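Local atomic coordinates of phospholipase A1 (Streptomyces albidoflavus, PDB entry 4HYQ), a protein that catalyses hydrolysis of the sn-1 acyl ester bond of glycerophospholipids and belongs to the GDSL lipases of the SGNH hydrolase clan. Residues Ala88-Met91 against Thr92-Leu96; Ile103-Val106 against Asn107-Lys110. All blocks are in the same frame, centred on the assembly; numbering follows the deposited sequence.

Contact 1 of 2, residues Ala88-Met91 against Thr92-Leu96; sequences ADVM and TTCVL
T93 folds its hydroxyl back onto the carbonyl of D89, one turn earlier in the alpha helix 87-96, and the residues on either side pair at the same i to i+4 spacing. Its CB rests against two carbonyl oxygens at once, 3.5 Å from D89 O and much the same from V90 O. From there the side chain turns OG1 back beside its own backbone N (chi1 -64°), and this brings OG1 to 3.1 Å from D89 O as a hydrogen-bond donor. The same oxygen takes T93 N at 3.0 Å, with an N-H...O angle of 161°. The two donors come in from opposite faces of the carbonyl plane, so D89 O is gripped twice and the T93 hydroxyl is held against the helix. The T93 side chain as a whole also packs on R105 of helix 99-115.

One residue on, C94 N bonds to V90 O at 2.9 Å. C94 SG is bent back in the same sense and lies 3.3 Å from V90 O, while the sulfur also forms a disulfide with C102, fastening the end of this helix to the next one. V95 N donates to M91 O at 2.9 Å, and V95 itself packs on V208 and W210 in loops. M91, one turn earlier on the same face, packs on F145 and Y217 and lies close to a bound pentaethylene glycol, probably from the crystallisation liquor. On the buried side, V90 CG1 touches C94 SG at 4.1 Å.

Contact 2 of 2, residues Ile103-Val106 against Asn107-Lys110; sequences IARV and NTAK
I103 O takes the shortest polar bond here, from N107 N at 2.8 Å with an N-H...O angle of 156°. The N107 side chain lies back alongside I103: its CG is 3.2 Å from I103 O, and ND2 lies 3.6 Å from I103 CG2, the two side chains pointing the same way. That amide nitrogen is badly angled for a bond to I103 O, so the backbone N-H alone of N107 holds this oxygen. T108 N binds A104 O, to which T108 OG1 adds only a weak bond at 3.4 Å.

R105 bends at chi2 (71°), laying NH1 along the next turn, 3.9 Å from A109 CB, while its NE is taken up in a salt bridge with D89. One turn on from V106, K110 N is held by V106 O at 2.9 Å, and the lysine's aliphatic stem crosses V106, with CD 3.7 Å from CG1. With an alanine here, V106 CG1 would probably lose the methylenes that cover it, and a gap would open beside A167 and L170.

I103 and K110 lie towards helix 158-181, R105 and A109 towards helix 87-96, and V106 touches both. This is an amphipathic alpha helix that packs on two neighbouring helices, in the helical layer flanking the parallel sheet of an SGNH hydrolase fold.

From the N terminus the chain runs through strand 73-79 of the parallel sheet into helix 87-96, where contact 1 lies, then turns into helix 99-115, which carries contact 2. The two are in series: both are made of pairs one turn apart within a single helix, so neither closes a loop nor crosses the other. Their centres are about 11 Å apart. The polar link is the salt bridge from D89 OD2 to R105 NE, at 2.8 Å; the apolar one is V90, with V90 CG2 3.7 Å from A109 CB and V90 CG1 3.8 Å from V106 CG2. On its far side contact 2 meets helix 158-181, and contact 1 meets the loops carrying F145, V208 and Y217.

Contact 1 of 2, residues Ala88-Met91 against Thr92-Leu96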
ATOM      1  N   ALA A  88       1.379  -4.445  10.597  1.00 18.01           N
ATOM      2  CA  ALA A  88       2.724  -4.206  11.115  1.00 19.66           C
ATOM      3  C   ALA A  88       2.881  -5.014  12.415  1.00 19.48           C
ATOM      4  O   ALA A  88       3.927  -5.615  12.655  1.00 19.39           O
ATOM      5  CB  ALA A  88       2.940  -2.727  11.383  1.00 19.82           C
ATOM      6  N   ASP A  89       1.841  -5.026  13.250  1.00 17.80           N
ATOM      7  CA  ASP A  89       1.865  -5.792  14.496  1.00 18.20           C
ATOM      8  C   ASP A  89       1.893  -7.278  14.152  1.00 16.17           C
ATOM      9  O   ASP A  89       2.542  -8.070  14.824  1.00 15.11           O
ATOM     10  CB  ASP A  89       0.625  -5.502  15.352  1.00 22.29           C
ATOM     11  CG  ASP A  89       0.681  -6.190  16.718  1.00 26.25           C
ATOM     12  OD1 ASP A  89       1.635  -5.915  17.474  1.00 29.88           O
ATOM     13  OD2 ASP A  89      -0.216  -7.008  17.036  1.00 29.95           O
ATOM     14  N   VAL A  90       1.167  -7.663  13.106  1.00 13.72           N
ATOM     15  CA  VAL A  90       1.161  -9.061  12.681  1.00 13.57           C
ATOM     16  C   VAL A  90       2.578  -9.484  12.296  1.00 14.12           C
ATOM     17  O   VAL A  90       3.061 -10.547  12.713  1.00 13.29           O
ATOM     18  CB  VAL A  90       0.228  -9.280  11.465  1.00 14.96           C
ATOM     19  CG1 VAL A  90       0.465 -10.655  10.854  1.00 14.89           C
ATOM     20  CG2 VAL A  90      -1.243  -9.133  11.908  1.00 15.57           C
ATOM     21  N   MET A  91       3.250  -8.651  11.507  1.00 12.64           N
ATOM     22  CA  MET A  91       4.603  -8.998  11.081  1.00 12.36           C
ATOM     23  C   MET A  91       5.567  -9.055  12.271  1.00 13.00           C
ATOM     24  O   MET A  91       6.434  -9.922  12.316  1.00 14.26           O
ATOM     25  CB  MET A  91       5.111  -8.014  10.020  1.00 14.29           C
ATOM     26  CG  MET A  91       4.279  -8.003   8.730  1.00 15.62           C
ATOM     27  SD  MET A  91       3.710  -9.652   8.211  1.00 18.81           S
ATOM     28  CE  MET A  91       5.173 -10.342   7.570  1.00 18.50           C
ATOM     29  N   THR A  92       5.412  -8.156  13.240  1.00 14.34           N
ATOM     30  CA  THR A  92       6.280  -8.179  14.416  1.00 15.55           C
ATOM     31  C   THR A  92       6.064  -9.503  15.153  1.00 15.41           C
ATOM     32  O   THR A  92       7.019 -10.154  15.579  1.00 13.56           O
ATOM     33  CB  THR A  92       5.969  -6.995  15.358  1.00 17.46           C
ATOM     34  OG1 THR A  92       6.233  -5.769  14.664  1.00 17.83           O
ATOM     35  CG2 THR A  92       6.830  -7.053  16.622  1.00 20.30           C
ATOM     36  N   THR A  93       4.804  -9.908  15.290  1.00 14.64           N
ATOM     37  CA  THR A  93       4.483 -11.159  15.965  1.00 15.17           C
ATOM     38  C   THR A  93       5.072 -12.362  15.236  1.00 16.31           C
ATOM     39  O   THR A  93       5.661 -13.254  15.855  1.00 16.30           O
ATOM     40  CB  THR A  93       2.953 -11.333  16.082  1.00 14.96           C
ATOM     41  OG1 THR A  93       2.433 -10.292  16.918  1.00 16.00           O
ATOM     42  CG2 THR A  93       2.596 -12.702  16.674  1.00 14.66           C
ATOM     43  N   CYS A  94       4.933 -12.382  13.916  1.00 15.59           N
ATOM     44  CA  CYS A  94       5.435 -13.499  13.134  1.00 16.38           C
ATOM     45  C   CYS A  94       6.959 -13.594  13.144  1.00 16.40           C
ATOM     46  O   CYS A  94       7.518 -14.691  13.090  1.00 18.96           O
ATOM     47  CB  CYS A  94       4.921 -13.399  11.701  1.00 16.24           C
ATOM     48  SG  CYS A  94       3.122 -13.711  11.630  1.00 16.85           S
ATOM     49  N   VAL A  95       7.634 -12.455  13.207  1.00 14.83           N
ATOM     50  CA  VAL A  95       9.087 -12.462  13.224  1.00 16.09           C
ATOM     51  C   VAL A  95       9.664 -12.841  14.589  1.00 16.26           C
ATOM     52  O   VAL A  95      10.585 -13.653  14.679  1.00 17.28           O
ATOM     53  CB  VAL A  95       9.637 -11.083  12.790  1.00 17.28           C
ATOM     54  CG1 VAL A  95      11.140 -10.974  13.088  1.00 17.91           C
ATOM     55  CG2 VAL A  95       9.396 -10.899  11.293  1.00 16.92           C
ATOM     56  N   LEU A  96       9.091 -12.282  15.648  1.00 15.87           N
ATOM     57  CA  LEU A  96       9.600 -12.507  16.997  1.00 16.26           C
ATOM     58  C   LEU A  96       8.982 -13.615  17.836  1.00 16.70           C
ATOM     59  O   LEU A  96       9.516 -13.933  18.907  1.00 18.17           O
ATOM     60  CB  LEU A  96       9.518 -11.198  17.777  1.00 17.53           C
ATOM     61  CG  LEU A  96      10.283 -10.042  17.124  1.00 20.32           C
ATOM     62  CD1 LEU A  96      10.022  -8.771  17.895  1.00 21.82           C
ATOM     63  CD2 LEU A  96      11.777 -10.363  17.090  1.00 21.83           C
TER

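Contact 2 of 2, residues Ile103-Val106 against Asn107-Lys110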
ATOM      1  N   ILE A 103       0.255 -17.585  13.295  1.00 18.40           N
ATOM      2  CA  ILE A 103      -1.018 -17.991  12.686  1.00 20.27           C
ATOM      3  C   ILE A 103      -2.214 -17.383  13.392  1.00 19.53           C
ATOM      4  O   ILE A 103      -3.135 -16.858  12.747  1.00 19.77           O
ATOM      5  CB  ILE A 103      -1.185 -19.523  12.703  1.00 22.45           C
ATOM      6  CG1 ILE A 103      -0.010 -20.182  11.980  1.00 24.13           C
ATOM      7  CG2 ILE A 103      -2.521 -19.911  12.086  1.00 23.26           C
ATOM      8  CD1 ILE A 103       0.259 -19.660  10.591  1.00 25.13           C
ATOM      9  N   ALA A 104      -2.206 -17.464  14.716  1.00 17.46           N
ATOM     10  CA  ALA A 104      -3.285 -16.918  15.515  1.00 18.45           C
ATOM     11  C   ALA A 104      -3.426 -15.418  15.269  1.00 18.15           C
ATOM     12  O   ALA A 104      -4.537 -14.916  15.086  1.00 16.93           O
ATOM     13  CB  ALA A 104      -3.024 -17.187  16.992  1.00 19.92           C
ATOM     14  N   ARG A 105      -2.308 -14.697  15.273  1.00 15.18           N
ATOM     15  CA  ARG A 105      -2.363 -13.258  15.041  1.00 15.06           C
ATOM     16  C   ARG A 105      -2.843 -12.939  13.624  1.00 15.51           C
ATOM     17  O   ARG A 105      -3.615 -11.995  13.414  1.00 15.96           O
ATOM     18  CB  ARG A 105      -0.989 -12.622  15.278  1.00 15.95           C
ATOM     19  CG  ARG A 105      -0.991 -11.117  15.136  1.00 15.55           C
ATOM     20  CD  ARG A 105      -1.727 -10.450  16.289  1.00 20.28           C
ATOM     21  NE  ARG A 105      -1.915  -9.014  16.101  1.00 22.20           N
ATOM     22  CZ  ARG A 105      -2.796  -8.469  15.262  1.00 24.11           C
ATOM     23  NH1 ARG A 105      -3.576  -9.240  14.518  1.00 21.67           N
ATOM     24  NH2 ARG A 105      -2.913  -7.146  15.188  1.00 24.24           N
ATOM     25  N   VAL A 106      -2.378 -13.714  12.651  1.00 13.98           N
ATOM     26  CA  VAL A 106      -2.798 -13.507  11.268  1.00 15.29           C
ATOM     27  C   VAL A 106      -4.312 -13.719  11.187  1.00 16.58           C
ATOM     28  O   VAL A 106      -5.017 -12.959  10.529  1.00 17.00           O
ATOM     29  CB  VAL A 106      -2.143 -14.518  10.297  1.00 14.49           C
ATOM     30  CG1 VAL A 106      -2.868 -14.497   8.962  1.00 16.74           C
ATOM     31  CG2 VAL A 106      -0.671 -14.178  10.077  1.00 14.94           C
ATOM     32  N   ASN A 107      -4.810 -14.758  11.852  1.00 16.16           N
ATOM     33  CA  ASN A 107      -6.243 -15.040  11.792  1.00 18.37           C
ATOM     34  C   ASN A 107      -7.094 -13.937  12.397  1.00 17.98           C
ATOM     35  O   ASN A 107      -8.196 -13.657  11.912  1.00 17.09           O
ATOM     36  CB  ASN A 107      -6.563 -16.386  12.453  1.00 19.23           C
ATOM     37  CG  ASN A 107      -6.100 -17.560  11.620  1.00 20.88           C
ATOM     38  OD1 ASN A 107      -5.892 -17.434  10.414  1.00 22.82           O
ATOM     39  ND2 ASN A 107      -5.952 -18.719  12.254  1.00 22.73           N
ATOM     40  N   THR A 108      -6.591 -13.306  13.452  1.00 17.71           N
ATOM     41  CA  THR A 108      -7.315 -12.210  14.073  1.00 18.23           C
ATOM     42  C   THR A 108      -7.363 -11.042  13.083  1.00 18.09           C
ATOM     43  O   THR A 108      -8.381 -10.352  12.975  1.00 18.22           O
ATOM     44  CB  THR A 108      -6.640 -11.756  15.389  1.00 19.62           C
ATOM     45  OG1 THR A 108      -6.791 -12.780  16.377  1.00 21.89           O
ATOM     46  CG2 THR A 108      -7.271 -10.484  15.903  1.00 22.80           C
ATOM     47  N   ALA A 109      -6.266 -10.835  12.351  1.00 15.76           N
ATOM     48  CA  ALA A 109      -6.204  -9.762  11.362  1.00 14.69           C
ATOM     49  C   ALA A 109      -7.180 -10.051  10.215  1.00 13.02           C
ATOM     50  O   ALA A 109      -7.912  -9.161   9.770  1.00 13.52           O
ATOM     51  CB  ALA A 109      -4.779  -9.627  10.806  1.00 15.21           C
ATOM     52  N   LYS A 110      -7.196 -11.298   9.744  1.00 12.62           N
ATOM     53  CA  LYS A 110      -8.097 -11.669   8.653  1.00 13.98           C
ATOM     54  C   LYS A 110      -9.551 -11.467   9.058  1.00 15.83           C
ATOM     55  O   LYS A 110     -10.372 -11.061   8.231  1.00 15.46           O
ATOM     56  CB  LYS A 110      -7.858 -13.115   8.227  1.00 14.73           C
ATOM     57  CG  LYS A 110      -6.477 -13.319   7.613  1.00 15.89           C
ATOM     58  CD  LYS A 110      -6.193 -14.769   7.309  1.00 20.40           C
ATOM     59  CE  LYS A 110      -6.973 -15.244   6.097  1.00 22.47           C
ATOM     60  NZ  LYS A 110      -6.672 -16.670   5.815  1.00 23.68           N
TER